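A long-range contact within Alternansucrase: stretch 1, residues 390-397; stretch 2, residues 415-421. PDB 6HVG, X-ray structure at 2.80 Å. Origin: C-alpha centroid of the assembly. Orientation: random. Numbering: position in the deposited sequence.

Stretch 1, residues 390-397: TPHNAAKS
Stretch 2 (415-421) WYRPTDI

Stretch 1 leaves the end of a helix and runs as an extended segment beside stretch 2, which passes from a short strand at 415-416 through a loop into a second strand at 420-421. Residue numbers rise on one side of the register as they fall on the other for the central pair of bonds: A394 accepts from T419 and K396 donates to R417, bracketing the single backbone bridge between A395 and P418, whose CA atoms lie 4.6 Å apart. Together the two stretches bury 520 Å².

T390 and P391 are helical (phi/psi -57/-54 and -60/-28). T390 makes no contact across, but its O receives a weak hydrogen bond, 3.0 Å, from A394 N. P391 touches only lightly, its O lying 3.6 Å from T419 CB.

H392, still helical at -75/-46, binds D420 twice. Its carbonyl O accepts from D420 N at 3.0 Å, nearly straight at 173°, a bond available because the chain is ending its helix. Its side chain, chi1 m and chi2 -37°, donates from ND1 to D420 OD2 at 3.1 Å; the carboxylate oxygen lies near the plane of the imidazole, where a ring nitrogen can donate. D420, chi1 m, points toward stretch 1 to meet it.

N393 (-81/-8) points away overall, and its amide group is hydrogen-bonded elsewhere in the structure. Its O accepts from Y416 OH at 2.7 Å. Tyrosine suits this place: with chi1 p, its long ring carries the hydroxyl to a backbone acceptor.

At A394 the chain leaves helical angles for -64/158. Its O takes two hydrogen bonds from T419, from N at 2.7 Å and from OG1 at 3.0 Å; chi1 m sets the threonine hydroxyl beside its own amide for this shared acceptor. P418, which has no amide hydrogen to give, instead brings CA to 3.3 Å from A394 O in a CA-H...O contact.

A395 (-65/136) points away from stretch 2, yet its small methyl CB still lies 4.3 Å from Y416 CD2, an apolar contact.

K396 turns to -61/-35 and donates from N to R417 O at 3.0 Å and 171°. Its side chain, t, p, t, t, lays CG over one face of the R417 guanidinium, 3.6 Å from NH1. R417 is extended, chi1 to chi3 all t; the contact is packing of an aliphatic carbon on the flat guanidinium, between two side chains of like charge. S397, at -153/152 with chi1 t, makes no contact with stretch 2.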

# COMPACT_ATOMS: atom_id res chain seq x y z
N THR A 390 33.65 9.97 -37.92
CA THR A 390 33.99 10.25 -36.53
C THR A 390 34.22 11.74 -36.25
O THR A 390 33.60 12.29 -35.36
CB THR A 390 35.20 9.42 -36.07
OG1 THR A 390 34.91 8.03 -36.23
CG2 THR A 390 35.56 9.67 -34.61
N PRO A 391 35.12 12.42 -36.99
CA PRO A 391 35.31 13.85 -36.71
C PRO A 391 34.05 14.70 -36.87
O PRO A 391 33.95 15.73 -36.22
CB PRO A 391 36.39 14.30 -37.71
CG PRO A 391 36.47 13.23 -38.72
CD PRO A 391 35.95 11.96 -38.11
N HIS A 392 33.13 14.28 -37.74
CA HIS A 392 31.88 15.01 -37.96
C HIS A 392 30.89 14.80 -36.80
O HIS A 392 30.29 15.76 -36.32
CB HIS A 392 31.24 14.61 -39.29
CG HIS A 392 32.11 14.85 -40.50
ND1 HIS A 392 32.94 15.94 -40.63
CD2 HIS A 392 32.26 14.13 -41.64
CE1 HIS A 392 33.58 15.88 -41.78
NE2 HIS A 392 33.18 14.80 -42.42
N ASN A 393 30.71 13.56 -36.35
CA ASN A 393 29.79 13.25 -35.27
C ASN A 393 30.34 13.52 -33.88
O ASN A 393 29.59 13.48 -32.92
CB ASN A 393 29.32 11.80 -35.33
CG ASN A 393 28.26 11.56 -36.39
OD1 ASN A 393 27.48 12.45 -36.73
ND2 ASN A 393 28.21 10.35 -36.91
N ALA A 394 31.62 13.85 -33.75
CA ALA A 394 32.19 14.16 -32.45
C ALA A 394 31.56 15.42 -31.86
O ALA A 394 31.00 16.26 -32.56
CB ALA A 394 33.69 14.34 -32.56
N ALA A 395 31.65 15.54 -30.54
CA ALA A 395 31.11 16.68 -29.83
C ALA A 395 31.85 17.95 -30.22
O ALA A 395 33.08 17.93 -30.32
CB ALA A 395 31.21 16.44 -28.33
N LYS A 396 31.09 19.02 -30.46
CA LYS A 396 31.63 20.34 -30.75
C LYS A 396 32.46 20.84 -29.58
O LYS A 396 33.45 21.53 -29.76
CB LYS A 396 30.49 21.34 -31.00
CG LYS A 396 30.90 22.78 -31.31
CD LYS A 396 31.57 22.90 -32.66
CE LYS A 396 32.01 24.34 -32.93
NZ LYS A 396 32.81 24.43 -34.19
N SER A 397 32.02 20.47 -28.38
CA SER A 397 32.57 20.97 -27.15
C SER A 397 32.34 19.91 -26.08
O SER A 397 31.37 19.13 -26.17
CB SER A 397 31.84 22.26 -26.78
OG SER A 397 32.49 22.95 -25.75
N TRP A 415 20.56 14.76 -25.69
CA TRP A 415 20.95 15.21 -27.01
C TRP A 415 22.22 16.04 -26.86
O TRP A 415 22.42 16.69 -25.82
CB TRP A 415 19.82 16.04 -27.63
CG TRP A 415 18.64 15.23 -28.09
CD1 TRP A 415 18.09 14.14 -27.47
CD2 TRP A 415 17.85 15.46 -29.26
NE1 TRP A 415 17.05 13.67 -28.20
CE2 TRP A 415 16.87 14.46 -29.30
CE3 TRP A 415 17.89 16.41 -30.29
CZ2 TRP A 415 15.93 14.38 -30.34
CZ3 TRP A 415 16.94 16.32 -31.32
CH2 TRP A 415 15.98 15.33 -31.32
N TYR A 416 23.07 16.01 -27.89
CA TYR A 416 24.33 16.75 -27.90
C TYR A 416 24.51 17.51 -29.21
O TYR A 416 23.73 17.31 -30.15
CB TYR A 416 25.53 15.82 -27.62
CG TYR A 416 25.97 14.98 -28.79
CD1 TYR A 416 25.18 13.97 -29.29
CD2 TYR A 416 27.20 15.21 -29.42
CE1 TYR A 416 25.59 13.20 -30.37
CE2 TYR A 416 27.62 14.45 -30.49
CZ TYR A 416 26.81 13.44 -30.96
OH TYR A 416 27.22 12.68 -32.03
N ARG A 417 25.52 18.37 -29.26
CA ARG A 417 25.83 19.14 -30.46
C ARG A 417 27.01 18.50 -31.18
O ARG A 417 28.13 18.63 -30.71
CB ARG A 417 26.16 20.59 -30.10
CG ARG A 417 26.42 21.49 -31.31
CD ARG A 417 27.07 22.82 -30.94
NE ARG A 417 27.28 23.66 -32.13
CZ ARG A 417 27.89 24.84 -32.12
NH1 ARG A 417 28.38 25.35 -31.00
NH2 ARG A 417 27.99 25.53 -33.25
N PRO A 418 26.76 17.81 -32.30
CA PRO A 418 27.91 17.28 -33.05
C PRO A 418 28.64 18.39 -33.77
O PRO A 418 28.05 19.40 -34.06
CB PRO A 418 27.26 16.34 -34.08
CG PRO A 418 25.89 16.86 -34.26
CD PRO A 418 25.48 17.38 -32.90
N THR A 419 29.92 18.19 -34.04
CA THR A 419 30.71 19.19 -34.75
C THR A 419 30.04 19.61 -36.07
O THR A 419 29.83 20.80 -36.32
CB THR A 419 32.15 18.66 -35.01
OG1 THR A 419 32.77 18.35 -33.76
CG2 THR A 419 33.00 19.69 -35.75
N ASP A 420 29.70 18.62 -36.89
CA ASP A 420 29.02 18.84 -38.18
C ASP A 420 27.73 18.01 -38.24
O ASP A 420 27.53 17.07 -37.46
CB ASP A 420 29.92 18.44 -39.37
CG ASP A 420 31.20 19.27 -39.46
OD1 ASP A 420 31.13 20.50 -39.63
OD2 ASP A 420 32.29 18.67 -39.38
N ILE A 421 26.87 18.38 -39.19
CA ILE A 421 25.57 17.76 -39.37
C ILE A 421 25.43 17.35 -40.84
O ILE A 421 25.66 18.15 -41.74
CB ILE A 421 24.44 18.76 -39.04
CG1 ILE A 421 24.36 19.04 -37.53
CG2 ILE A 421 23.09 18.25 -39.59
CD1 ILE A 421 23.61 18.00 -36.74